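Local coordinates for protein UDP-N-Acetylenolpyruvylglucosamine Reductase (Thermus caldophilus, PDB 2GQT) that reduces UDP-N-acetylenolpyruvylglucosamine to UDP-N-acetylmuramate with NADPH and a bound FAD, a step of bacterial peptidoglycan synthesis, at residues Q70-K75 / A80-P85; G98-L103 / E175-R180; E145-G150 / S154-G159; C199-P204 / E249-V254. All coordinates share one frame; numbering follows the deposited sequence.

Contact 1 (Q70-K75 / A80-P85)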
loop_
_atom_site.group_PDB
_atom_site.type_symbol
_atom_site.label_atom_id
_atom_site.label_comp_id
_atom_site.label_asym_id
_atom_site.label_seq_id
_atom_site.Cartn_x
_atom_site.Cartn_y
_atom_site.Cartn_z
ATOM N N GLN A 70 -15.054 0.135 6.107
ATOM C CA GLN A 70 -15.076 -0.165 4.667
ATOM C C GLN A 70 -16.243 0.532 3.948
ATOM O O GLN A 70 -16.450 0.366 2.739
ATOM C CB GLN A 70 -15.174 -1.678 4.439
ATOM C CG GLN A 70 -13.891 -2.478 4.447
ATOM C CD GLN A 70 -14.168 -3.950 4.193
ATOM O OE1 GLN A 70 -13.704 -4.530 3.209
ATOM N NE2 GLN A 70 -14.967 -4.549 5.063
ATOM N N THR A 71 -17.033 1.297 4.677
ATOM C CA THR A 71 -18.083 2.051 4.019
ATOM C C THR A 71 -17.567 3.438 3.625
ATOM O O THR A 71 -16.595 3.947 4.208
ATOM C CB THR A 71 -19.345 2.157 4.874
ATOM O OG1 THR A 71 -19.043 2.894 6.046
ATOM C CG2 THR A 71 -19.847 0.780 5.285
ATOM N N TYR A 72 -18.199 4.047 2.625
ATOM C CA TYR A 72 -17.684 5.276 2.051
ATOM C C TYR A 72 -18.773 6.111 1.408
ATOM O O TYR A 72 -19.801 5.592 0.946
ATOM C CB TYR A 72 -16.574 4.990 1.018
ATOM C CG TYR A 72 -17.070 4.246 -0.205
ATOM C CD1 TYR A 72 -17.444 4.935 -1.365
ATOM C CD2 TYR A 72 -17.195 2.854 -0.198
ATOM C CE1 TYR A 72 -17.917 4.257 -2.477
ATOM C CE2 TYR A 72 -17.667 2.179 -1.309
ATOM C CZ TYR A 72 -18.021 2.882 -2.445
ATOM O OH TYR A 72 -18.491 2.208 -3.552
ATOM N N ASP A 73 -18.528 7.408 1.367
ATOM C CA ASP A 73 -19.325 8.350 0.602
ATOM C C ASP A 73 -18.303 9.296 -0.017
ATOM O O ASP A 73 -17.567 9.956 0.716
ATOM C CB ASP A 73 -20.276 9.102 1.548
ATOM C CG ASP A 73 -21.226 10.048 0.828
ATOM O OD1 ASP A 73 -20.900 10.549 -0.262
ATOM O OD2 ASP A 73 -22.314 10.312 1.387
ATOM N N LEU A 74 -18.227 9.363 -1.347
ATOM C CA LEU A 74 -17.230 10.231 -1.992
ATOM C C LEU A 74 -17.312 11.693 -1.573
ATOM O O LEU A 74 -16.314 12.411 -1.607
ATOM C CB LEU A 74 -17.346 10.164 -3.512
ATOM C CG LEU A 74 -16.863 8.884 -4.184
ATOM C CD1 LEU A 74 -17.301 8.927 -5.625
ATOM C CD2 LEU A 74 -15.343 8.708 -4.079
ATOM N N LYS A 75 -18.506 12.131 -1.197
ATOM C CA LYS A 75 -18.725 13.516 -0.801
ATOM C C LYS A 75 -18.793 13.657 0.721
ATOM O O LYS A 75 -19.154 14.720 1.244
ATOM C CB LYS A 75 -19.990 14.058 -1.472
ATOM C CG LYS A 75 -19.860 14.204 -2.988
ATOM C CD LYS A 75 -21.167 14.645 -3.632
ATOM C CE LYS A 75 -20.986 14.948 -5.110
ATOM N NZ LYS A 75 -20.000 16.040 -5.350
ATOM N N ALA A 80 -11.125 3.919 6.004
ATOM C CA ALA A 80 -9.741 3.609 5.639
ATOM C C ALA A 80 -9.533 2.192 5.117
ATOM O O ALA A 80 -8.527 1.922 4.461
ATOM C CB ALA A 80 -8.823 3.875 6.802
ATOM N N GLY A 81 -10.464 1.289 5.428
ATOM C CA GLY A 81 -10.417 -0.074 4.899
ATOM C C GLY A 81 -10.941 -0.212 3.482
ATOM O O GLY A 81 -10.847 -1.290 2.898
ATOM N N THR A 82 -11.493 0.864 2.932
ATOM C CA THR A 82 -11.964 0.893 1.552
ATOM C C THR A 82 -10.776 0.769 0.602
ATOM O O THR A 82 -9.721 1.369 0.850
ATOM C CB THR A 82 -12.721 2.211 1.258
ATOM O OG1 THR A 82 -13.729 2.419 2.253
ATOM C CG2 THR A 82 -13.355 2.201 -0.132
ATOM N N LEU A 83 -10.939 0.015 -0.484
ATOM C CA LEU A 83 -9.887 -0.104 -1.487
ATOM C C LEU A 83 -9.789 1.134 -2.362
ATOM O O LEU A 83 -10.790 1.588 -2.942
ATOM C CB LEU A 83 -10.084 -1.356 -2.339
ATOM C CG LEU A 83 -9.693 -2.646 -1.606
ATOM C CD1 LEU A 83 -10.320 -3.857 -2.292
ATOM C CD2 LEU A 83 -8.174 -2.785 -1.478
ATOM N N LEU A 84 -8.575 1.676 -2.464
ATOM C CA LEU A 84 -8.327 2.813 -3.320
ATOM C C LEU A 84 -8.744 2.548 -4.793
ATOM O O LEU A 84 -9.343 3.418 -5.426
ATOM C CB LEU A 84 -6.866 3.267 -3.183
ATOM C CG LEU A 84 -6.500 4.552 -3.931
ATOM C CD1 LEU A 84 -7.339 5.743 -3.458
ATOM C CD2 LEU A 84 -5.016 4.823 -3.739
ATOM N N PRO A 85 -8.443 1.355 -5.357
ATOM C CA PRO A 85 -8.924 1.121 -6.724
ATOM C C PRO A 85 -10.438 1.249 -6.908
ATOM O O PRO A 85 -10.885 1.654 -7.988
ATOM C CB PRO A 85 -8.448 -0.306 -7.023
ATOM C CG PRO A 85 -7.250 -0.493 -6.152
ATOM C CD PRO A 85 -7.577 0.253 -4.890
HETATM O O HOH W 1 -12.081 -3.177 1.237
#

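Contact 2 (G98-L103 / E175-R180)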
loop_
_atom_site.group_PDB
_atom_site.type_symbol
_atom_site.label_atom_id
_atom_site.label_comp_id
_atom_site.label_asym_id
_atom_site.label_seq_id
_atom_site.Cartn_x
_atom_site.Cartn_y
_atom_site.Cartn_z
ATOM N N GLY A 98 -9.785 13.989 -9.149
ATOM C CA GLY A 98 -8.836 14.147 -8.058
ATOM C C GLY A 98 -8.120 12.868 -7.684
ATOM O O GLY A 98 -7.131 12.893 -6.955
ATOM N N LEU A 99 -8.620 11.735 -8.177
ATOM C CA LEU A 99 -7.992 10.446 -7.882
ATOM C C LEU A 99 -7.326 9.789 -9.089
ATOM O O LEU A 99 -6.755 8.710 -8.947
ATOM C CB LEU A 99 -9.005 9.471 -7.266
ATOM C CG LEU A 99 -9.799 9.918 -6.037
ATOM C CD1 LEU A 99 -10.716 8.790 -5.604
ATOM C CD2 LEU A 99 -8.900 10.338 -4.881
ATOM N N GLU A 100 -7.390 10.424 -10.262
ATOM C CA GLU A 100 -6.942 9.773 -11.493
ATOM C C GLU A 100 -5.484 9.320 -11.426
ATOM O O GLU A 100 -5.126 8.267 -11.959
ATOM C CB GLU A 100 -7.133 10.678 -12.710
ATOM C CG GLU A 100 -8.547 11.149 -12.958
ATOM C CD GLU A 100 -8.813 12.530 -12.400
ATOM O OE1 GLU A 100 -8.331 12.824 -11.292
ATOM O OE2 GLU A 100 -9.503 13.326 -13.078
ATOM N N GLY A 101 -4.649 10.126 -10.777
ATOM C CA GLY A 101 -3.229 9.828 -10.656
ATOM C C GLY A 101 -2.899 8.674 -9.729
ATOM O O GLY A 101 -1.744 8.274 -9.618
ATOM N N LEU A 102 -3.925 8.134 -9.069
ATOM C CA LEU A 102 -3.748 7.018 -8.137
ATOM C C LEU A 102 -4.190 5.693 -8.758
ATOM O O LEU A 102 -4.153 4.664 -8.096
ATOM C CB LEU A 102 -4.504 7.298 -6.831
ATOM C CG LEU A 102 -4.217 8.669 -6.207
ATOM C CD1 LEU A 102 -5.083 8.901 -4.990
ATOM C CD2 LEU A 102 -2.734 8.842 -5.860
ATOM N N LEU A 103 -4.599 5.720 -10.025
ATOM C CA LEU A 103 -4.920 4.488 -10.736
ATOM C C LEU A 103 -3.726 3.546 -10.745
ATOM O O LEU A 103 -2.582 3.962 -10.979
ATOM C CB LEU A 103 -5.358 4.799 -12.172
ATOM C CG LEU A 103 -5.762 3.628 -13.077
ATOM C CD1 LEU A 103 -7.034 2.941 -12.570
ATOM C CD2 LEU A 103 -5.974 4.103 -14.501
ATOM N N GLU A 175 -16.075 11.795 -19.118
ATOM C CA GLU A 175 -15.211 11.429 -20.239
ATOM C C GLU A 175 -13.795 12.008 -20.094
ATOM O O GLU A 175 -12.819 11.365 -20.489
ATOM C CB GLU A 175 -15.846 11.815 -21.581
ATOM C CG GLU A 175 -16.016 13.318 -21.803
ATOM C CD GLU A 175 -14.763 13.984 -22.357
ATOM O OE1 GLU A 175 -14.092 13.371 -23.214
ATOM O OE2 GLU A 175 -14.451 15.118 -21.933
ATOM N N GLU A 176 -13.688 13.211 -19.524
ATOM C CA GLU A 176 -12.391 13.855 -19.291
ATOM C C GLU A 176 -11.606 13.099 -18.216
ATOM O O GLU A 176 -10.411 12.846 -18.377
ATOM C CB GLU A 176 -12.549 15.321 -18.873
ATOM C CG GLU A 176 -11.197 16.042 -18.700
ATOM C CD GLU A 176 -11.308 17.507 -18.288
ATOM O OE1 GLU A 176 -12.429 18.013 -18.107
ATOM O OE2 GLU A 176 -10.249 18.157 -18.146
ATOM N N ILE A 177 -12.278 12.761 -17.119
ATOM C CA ILE A 177 -11.674 11.980 -16.044
ATOM C C ILE A 177 -11.124 10.669 -16.608
ATOM O O ILE A 177 -9.982 10.278 -16.320
ATOM C CB ILE A 177 -12.687 11.735 -14.915
ATOM C CG1 ILE A 177 -13.092 13.068 -14.282
ATOM C CG2 ILE A 177 -12.097 10.811 -13.862
ATOM C CD1 ILE A 177 -14.278 12.985 -13.355
ATOM N N LEU A 178 -11.920 10.011 -17.450
ATOM C CA LEU A 178 -11.514 8.743 -18.054
ATOM C C LEU A 178 -10.343 8.894 -19.023
ATOM O O LEU A 178 -9.481 8.010 -19.104
ATOM C CB LEU A 178 -12.713 8.039 -18.705
ATOM C CG LEU A 178 -13.671 7.262 -17.782
ATOM C CD1 LEU A 178 -12.984 6.118 -17.037
ATOM C CD2 LEU A 178 -14.405 8.122 -16.790
ATOM N N ARG A 179 -10.282 10.021 -19.732
ATOM C CA ARG A 179 -9.132 10.311 -20.580
ATOM C C ARG A 179 -7.845 10.480 -19.757
ATOM O O ARG A 179 -6.779 9.992 -20.149
ATOM C CB ARG A 179 -9.404 11.524 -21.482
ATOM C CG ARG A 179 -10.307 11.195 -22.672
ATOM C CD ARG A 179 -10.492 12.355 -23.654
ATOM N NE ARG A 179 -11.294 13.446 -23.094
ATOM C CZ ARG A 179 -10.834 14.664 -22.816
ATOM N NH1 ARG A 179 -9.563 14.981 -23.033
ATOM N NH2 ARG A 179 -11.655 15.573 -22.315
ATOM N N ARG A 180 -7.949 11.159 -18.615
ATOM C CA ARG A 180 -6.796 11.328 -17.714
ATOM C C ARG A 180 -6.315 9.981 -17.172
ATOM O O ARG A 180 -5.108 9.700 -17.132
ATOM C CB ARG A 180 -7.130 12.286 -16.565
ATOM C CG ARG A 180 -7.204 13.729 -17.030
ATOM C CD ARG A 180 -8.280 14.525 -16.311
ATOM N NE ARG A 180 -7.852 15.022 -15.007
ATOM C CZ ARG A 180 -7.262 16.199 -14.798
ATOM N NH1 ARG A 180 -6.998 17.014 -15.810
ATOM N NH2 ARG A 180 -6.924 16.561 -13.567
HETATM O O HOH W 2 -6.885 15.091 -10.902
#

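Contact 3 (E145-G150 / S154-G159)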
loop_
_atom_site.group_PDB
_atom_site.type_symbol
_atom_site.label_atom_id
_atom_site.label_comp_id
_atom_site.label_asym_id
_atom_site.label_seq_id
_atom_site.Cartn_x
_atom_site.Cartn_y
_atom_site.Cartn_z
ATOM N N GLU A 145 -1.889 18.577 6.036
ATOM C CA GLU A 145 -0.682 19.343 6.364
ATOM C C GLU A 145 -0.135 19.054 7.771
ATOM O O GLU A 145 0.985 19.469 8.097
ATOM C CB GLU A 145 -0.907 20.844 6.151
ATOM C CG GLU A 145 -2.085 21.426 6.929
ATOM C CD GLU A 145 -3.380 21.466 6.133
ATOM O OE1 GLU A 145 -3.598 20.573 5.293
ATOM O OE2 GLU A 145 -4.185 22.389 6.362
ATOM N N GLU A 146 -0.902 18.342 8.595
ATOM C CA GLU A 146 -0.474 17.968 9.947
ATOM C C GLU A 146 0.203 16.607 10.014
ATOM O O GLU A 146 0.665 16.204 11.080
ATOM C CB GLU A 146 -1.668 17.957 10.901
ATOM C CG GLU A 146 -2.285 19.308 11.132
ATOM C CD GLU A 146 -3.475 19.223 12.051
ATOM O OE1 GLU A 146 -3.269 19.298 13.286
ATOM O OE2 GLU A 146 -4.606 19.035 11.545
ATOM N N LEU A 147 0.263 15.899 8.892
ATOM C CA LEU A 147 0.681 14.501 8.911
ATOM C C LEU A 147 2.072 14.238 8.356
ATOM O O LEU A 147 2.428 13.088 8.099
ATOM C CB LEU A 147 -0.368 13.647 8.185
ATOM C CG LEU A 147 -1.773 13.686 8.800
ATOM C CD1 LEU A 147 -2.681 12.763 8.021
ATOM C CD2 LEU A 147 -1.743 13.285 10.271
ATOM N N GLY A 148 2.859 15.296 8.185
ATOM C CA GLY A 148 4.251 15.148 7.786
ATOM C C GLY A 148 4.455 14.389 6.491
ATOM O O GLY A 148 5.356 13.548 6.395
ATOM N N PHE A 149 3.641 14.699 5.488
ATOM C CA PHE A 149 3.766 14.024 4.205
ATOM C C PHE A 149 5.051 14.400 3.485
ATOM O O PHE A 149 5.486 15.554 3.518
ATOM C CB PHE A 149 2.577 14.328 3.303
ATOM C CG PHE A 149 1.321 13.611 3.693
ATOM C CD1 PHE A 149 1.268 12.216 3.712
ATOM C CD2 PHE A 149 0.181 14.329 4.024
ATOM C CE1 PHE A 149 0.096 11.553 4.057
ATOM C CE2 PHE A 149 -1.000 13.666 4.373
ATOM C CZ PHE A 149 -1.039 12.271 4.388
ATOM N N GLY A 150 5.655 13.402 2.854
ATOM C CA GLY A 150 6.789 13.587 1.958
ATOM C C GLY A 150 6.621 12.581 0.838
ATOM O O GLY A 150 5.575 11.934 0.719
ATOM N N SER A 154 4.795 9.438 5.334
ATOM C CA SER A 154 4.017 10.226 6.286
ATOM C C SER A 154 4.715 10.199 7.646
ATOM O O SER A 154 5.629 9.410 7.870
ATOM C CB SER A 154 2.590 9.672 6.428
ATOM O OG SER A 154 2.594 8.381 7.006
ATOM N N HIS A 155 4.248 11.055 8.546
ATOM C CA HIS A 155 4.661 11.039 9.947
ATOM C C HIS A 155 3.385 11.076 10.775
ATOM O O HIS A 155 2.979 12.119 11.290
ATOM C CB HIS A 155 5.579 12.237 10.257
ATOM C CG HIS A 155 6.292 12.154 11.572
ATOM N ND1 HIS A 155 7.028 11.055 11.963
ATOM C CD2 HIS A 155 6.434 13.071 12.559
ATOM C CE1 HIS A 155 7.562 11.286 13.150
ATOM N NE2 HIS A 155 7.212 12.501 13.535
ATOM N N LEU A 156 2.710 9.936 10.853
ATOM C CA LEU A 156 1.492 9.855 11.644
ATOM C C LEU A 156 1.814 9.920 13.127
ATOM O O LEU A 156 2.939 9.597 13.528
ATOM C CB LEU A 156 0.743 8.549 11.358
ATOM C CG LEU A 156 0.267 8.290 9.938
ATOM C CD1 LEU A 156 -0.457 6.960 9.890
ATOM C CD2 LEU A 156 -0.629 9.400 9.434
ATOM N N PRO A 157 0.839 10.344 13.953
ATOM C CA PRO A 157 1.044 10.206 15.392
ATOM C C PRO A 157 1.475 8.793 15.760
ATOM O O PRO A 157 1.027 7.835 15.126
ATOM C CB PRO A 157 -0.334 10.521 15.965
ATOM C CG PRO A 157 -0.931 11.460 14.975
ATOM C CD PRO A 157 -0.451 10.986 13.636
ATOM N N PRO A 158 2.368 8.652 16.759
ATOM C CA PRO A 158 2.858 7.329 17.144
ATOM C C PRO A 158 1.737 6.313 17.375
ATOM O O PRO A 158 0.792 6.589 18.121
ATOM C CB PRO A 158 3.643 7.609 18.435
ATOM C CG PRO A 158 4.061 9.002 18.307
ATOM C CD PRO A 158 3.001 9.724 17.551
ATOM N N GLY A 159 1.856 5.155 16.735
ATOM C CA GLY A 159 0.850 4.106 16.828
ATOM C C GLY A 159 -0.435 4.402 16.062
ATOM O O GLY A 159 -1.397 3.636 16.142
HETATM O O HOH W 3 3.015 14.731 11.833
#

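Contact 4 (C199-P204 / E249-V254)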
loop_
_atom_site.group_PDB
_atom_site.type_symbol
_atom_site.label_atom_id
_atom_site.label_comp_id
_atom_site.label_asym_id
_atom_site.label_seq_id
_atom_site.Cartn_x
_atom_site.Cartn_y
_atom_site.Cartn_z
ATOM N N CYS A 199 7.071 -1.677 -6.867
ATOM C CA CYS A 199 8.486 -1.338 -6.973
ATOM C C CYS A 199 9.252 -1.798 -5.726
ATOM O O CYS A 199 8.947 -1.370 -4.607
ATOM C CB CYS A 199 8.662 0.166 -7.210
ATOM S SG CYS A 199 8.144 0.747 -8.858
ATOM N N ALA A 200 10.216 -2.701 -5.928
ATOM C CA ALA A 200 11.070 -3.211 -4.849
ATOM C C ALA A 200 11.928 -2.119 -4.241
ATOM O O ALA A 200 12.035 -2.014 -3.015
ATOM C CB ALA A 200 11.963 -4.342 -5.366
ATOM N N PHE A 201 12.534 -1.315 -5.110
ATOM C CA PHE A 201 13.543 -0.347 -4.711
ATOM C C PHE A 201 13.096 1.091 -4.925
ATOM O O PHE A 201 12.259 1.368 -5.788
ATOM C CB PHE A 201 14.859 -0.603 -5.463
ATOM C CG PHE A 201 15.490 -1.927 -5.134
ATOM C CD1 PHE A 201 15.363 -3.012 -5.995
ATOM C CD2 PHE A 201 16.197 -2.094 -3.952
ATOM C CE1 PHE A 201 15.933 -4.243 -5.674
ATOM C CE2 PHE A 201 16.766 -3.325 -3.624
ATOM C CZ PHE A 201 16.639 -4.395 -4.492
ATOM N N LYS A 202 13.668 1.978 -4.114
ATOM C CA LYS A 202 13.574 3.426 -4.301
ATOM C C LYS A 202 14.502 3.864 -5.432
ATOM O O LYS A 202 15.481 3.186 -5.735
ATOM C CB LYS A 202 14.025 4.149 -3.030
ATOM C CG LYS A 202 13.127 3.963 -1.824
ATOM C CD LYS A 202 13.682 4.719 -0.622
ATOM C CE LYS A 202 12.671 4.806 0.511
ATOM N NZ LYS A 202 12.449 3.492 1.160
ATOM N N ASN A 203 14.219 5.022 -6.020
ATOM C CA ASN A 203 15.121 5.619 -7.002
ATOM C C ASN A 203 16.158 6.539 -6.347
ATOM O O ASN A 203 15.800 7.393 -5.527
ATOM C CB ASN A 203 14.326 6.389 -8.062
ATOM C CG ASN A 203 13.406 5.497 -8.877
ATOM O OD1 ASN A 203 13.681 4.315 -9.088
ATOM N ND2 ASN A 203 12.307 6.067 -9.351
ATOM N N PRO A 204 17.450 6.362 -6.689
ATOM C CA PRO A 204 18.452 7.330 -6.252
ATOM C C PRO A 204 18.193 8.694 -6.897
ATOM O O PRO A 204 17.517 8.750 -7.931
ATOM C CB PRO A 204 19.767 6.738 -6.777
ATOM C CG PRO A 204 19.479 5.304 -7.020
ATOM C CD PRO A 204 18.058 5.272 -7.470
ATOM N N GLU A 249 17.329 -12.664 -0.333
ATOM C CA GLU A 249 18.576 -13.014 -1.005
ATOM C C GLU A 249 18.701 -12.298 -2.349
ATOM O O GLU A 249 19.759 -11.765 -2.681
ATOM C CB GLU A 249 18.681 -14.518 -1.194
ATOM C CG GLU A 249 20.056 -14.957 -1.660
ATOM C CD GLU A 249 20.230 -16.455 -1.666
ATOM O OE1 GLU A 249 21.008 -16.956 -2.503
ATOM O OE2 GLU A 249 19.586 -17.136 -0.841
ATOM N N LEU A 250 17.618 -12.269 -3.114
ATOM C CA LEU A 250 17.609 -11.549 -4.373
ATOM C C LEU A 250 17.831 -10.048 -4.187
ATOM O O LEU A 250 18.564 -9.426 -4.959
ATOM C CB LEU A 250 16.301 -11.815 -5.098
ATOM C CG LEU A 250 16.179 -11.338 -6.532
ATOM C CD1 LEU A 250 17.321 -11.865 -7.410
ATOM C CD2 LEU A 250 14.828 -11.759 -7.073
ATOM N N VAL A 251 17.206 -9.478 -3.154
ATOM C CA VAL A 251 17.437 -8.078 -2.791
ATOM C C VAL A 251 18.930 -7.815 -2.537
ATOM O O VAL A 251 19.498 -6.846 -3.062
ATOM C CB VAL A 251 16.568 -7.672 -1.574
ATOM C CG1 VAL A 251 17.020 -6.354 -0.977
ATOM C CG2 VAL A 251 15.102 -7.579 -1.992
ATOM N N ARG A 252 19.555 -8.677 -1.742
ATOM C CA ARG A 252 20.978 -8.541 -1.453
ATOM C C ARG A 252 21.828 -8.656 -2.719
ATOM O O ARG A 252 22.828 -7.955 -2.868
ATOM C CB ARG A 252 21.414 -9.560 -0.408
ATOM C CG ARG A 252 20.914 -9.252 0.992
ATOM C CD ARG A 252 21.662 -10.067 2.041
ATOM N NE ARG A 252 21.591 -11.501 1.771
ATOM C CZ ARG A 252 20.581 -12.290 2.129
ATOM N NH1 ARG A 252 19.532 -11.797 2.781
ATOM N NH2 ARG A 252 20.619 -13.579 1.835
ATOM N N ARG A 253 21.423 -9.527 -3.638
ATOM C CA ARG A 253 22.136 -9.670 -4.900
ATOM C C ARG A 253 22.099 -8.381 -5.715
ATOM O O ARG A 253 23.111 -7.982 -6.294
ATOM C CB ARG A 253 21.564 -10.836 -5.699
ATOM C CG ARG A 253 21.841 -12.203 -5.074
ATOM C CD ARG A 253 23.165 -12.752 -5.552
ATOM N NE ARG A 253 23.022 -13.253 -6.914
ATOM C CZ ARG A 253 23.913 -13.069 -7.875
ATOM N NH1 ARG A 253 25.018 -12.366 -7.627
ATOM N NH2 ARG A 253 23.683 -13.568 -9.085
ATOM N N VAL A 254 20.947 -7.712 -5.733
ATOM C CA VAL A 254 20.845 -6.419 -6.415
ATOM C C VAL A 254 21.730 -5.384 -5.722
ATOM O O VAL A 254 22.431 -4.622 -6.382
ATOM C CB VAL A 254 19.376 -5.895 -6.517
ATOM C CG1 VAL A 254 19.332 -4.476 -7.103
ATOM C CG2 VAL A 254 18.528 -6.842 -7.347
#

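Contact 1 (Q70-K75 / A80-P85)
Gln-70 and Gly-81 are coupled through a water rather than directly, and the two segments share no direct hydrogen bond although their CA atoms come as close as 4.5 Å, between Gln-70 and Thr-82. The segments flank strand 77-79 of the FAD-binding domain, 80-85 running into helix 84-93 with Leu-83 at its N-cap position. The water donates to Gln-70 OE1 at 2.9 Å and to Gly-81 O at 2.8 Å. Gln-70 extends its side chain past the glycine, and its CG lies 3.6 Å from Gly-81 O. Gly-81 also has a backbone hydrogen bond with Phe-69, and Thr-71 has one with Gly-79, so the backbone pairing falls just beside the contact. Thr-82 turns its hydroxyl to Gly-79 O, to which it donates; Gln-70 O, 3.4 Å from Thr-82 OG1, merely lies near. The methyl of Thr-82 serves Tyr-72: CG2, anti to the backbone N, meets Tyr-72 CD2 at 3.9 Å, the two side chains crossing at about a right angle. With CG between the backbone N and the carbonyl carbon (chi1 65°), the tyrosine ring reaches helix 84-93, packing on Leu-86 and Leu-87 while OH hydrogen-bonds Glu-90. Further along, Asp-73 closes an Asx turn: its OD1 accepts from Lys-75 N at 3.0 Å, the N-H arriving from above the carboxylate plane.

Contact 2 (G98-L103 / E175-R180)
Glu-100 OE2 is held twice, by Arg-180 NE at 3.1 Å in a salt bridge and by the hydroxyl of Ser-97. The arginine N-H approaches from well above the carboxylate plane, 67° out of it, and its bond is bent (145° at the hydrogen); the carboxylate and guanidinium planes stand 50° apart, so this is a one-nitrogen grip and not a flat paired one. The other oxygen, OE1, accepts from Gly-98 N at 2.8 Å and from a water at 2.7 Å. That water in turn accepts from Arg-180 NH2, giving the guanidinium a second, indirect hold on the same carboxylate. A bend at chi2 curls the glutamate back toward the backbone of its own loop, leaving CG against Ile-177 CG2 at 3.7 Å, the two side chains crossing at about a right angle. Arg-180, itself bent at chi2 and chi3, brings its NE edge over the acid. A leucine in place of Glu-100 would probably leave Arg-180 NE, Gly-98 N and Ser-97 OG without the carboxylate that holds them and set the guanidinium free to swing. The contact ties the 3-10 turn at 100-102 in the FAD-binding domain to helix 174-187, which follows strand 161-171. Because the acid is buried yet surrounded by donors and a positive charge, it is likely to remain ionised, a polar clasp beside the apolar contact with Ile-177.

Contact 3 (E145-G150 / S154-G159)
Leu-147 O accepts from His-155 N at 2.8 Å, the single direct hydrogen bond between the segments and a nearly straight one (167° at the hydrogen). The N-H reaches the oxygen tilted 27° from the carbonyl plane. A water adds a second polar link, donating to Glu-146 O and to His-155 O, while Ser-154 CA makes a CA-H...O contact of 3.6 Å with Gly-148 O. The close backbone approach needs the glycine: Gly-148 has a positive phi, and a CB there would clash with His-155 CB. Apolar packing lies beside the polar links. Leu-147 CD2 touches Leu-156 CD2 at 4.1 Å and, more loosely, Pro-157 CD, while the CB of Leu-147 covers one face of the Phe-149 ring near its rim. The phenylalanine's CG is anti to its carbonyl carbon (chi1 -75°), which lets the ring swing back so that CE1 meets Ser-154 CB at 3.9 Å; Val-113 and Leu-128 pack against the same ring. Ser-154 OG is taken up by Lys-114 O, fixing the hydroxyl to the end of helix 109-114. The pairing pinches together the base of a short loop, between strands 138-142 and 161-171, that carries Arg-152, assigned as an active-site residue; Leu-156 comes within about 4 Å of FAD, so the loop lines part of the FAD-binding site.

Contact 4 (C199-P204 / E249-V254)
Phe-201 lies in an extended stretch of backbone (phi -114°, psi 153°), just after Ala-200 in helical conformation, and sends its side chain end-on toward helix 244-257. Val-251 and Val-254, three positions apart and so on one side of the helix, both meet the far end of the ring. With CG anti to the carbonyl carbon (chi1 -64°), the ring projects toward the helix, its leading atoms CE1, CE2 and CZ doing all the touching. Val-254 comes from the opposite direction: its CG1 meets Phe-201 CE1 at 3.7 Å, and its CB lies equally close to CZ. Val-251 crosses obliquely, its CG1 4.0 Å from Phe-201 CE2. The backbone of the helix also takes part, for Val-251 O sits at the ring edge near its plane, 4.0 Å from Phe-201 CZ. All three residues are buried; Ile-213 of helix 209-215, against which both Phe-201 and Val-254 rest, and Leu-260 also pack here. Hydrogen bonding of Phe-201 N to Asn-234 OD1 places the aromatic residue from its backbone side. Replacing Phe-201 by alanine removes the ring, and a gap would probably open beside Val-251 and Val-254, with the loop less firmly seated on the helix. The contact is hydrophobic core packing of the MurB C-terminal domain. Two residues before the wedge comes Cys-199, the assigned proton donor, which does not touch the helix; thus the helix packs behind the loop that presents this active-site cysteine.

How the contacts relate
Contacts 1 and 2 adjoin, with centres about 17 Å apart and Leu-84 CD2 of the first packing on Leu-102 CB of the second at 4.0 Å. Contact 3 falls in sequence between the two segments of contact 2, though nearest atoms stay about 11 Å apart. Contact 4 belongs to the C-terminal domain, its centre about 32 Å from that of contact 1, across the middle of the chain. FAD lies about 4 Å from Leu-156 of contact 3 and about 7 Å from Gly-81 of contact 1, against about 13 Å from Glu-100 and about 12 Å from Phe-201. Contacts 3 and 4, centres about 26 Å apart, each involve a loop with an assigned active-site residue, Arg-152 and Cys-199.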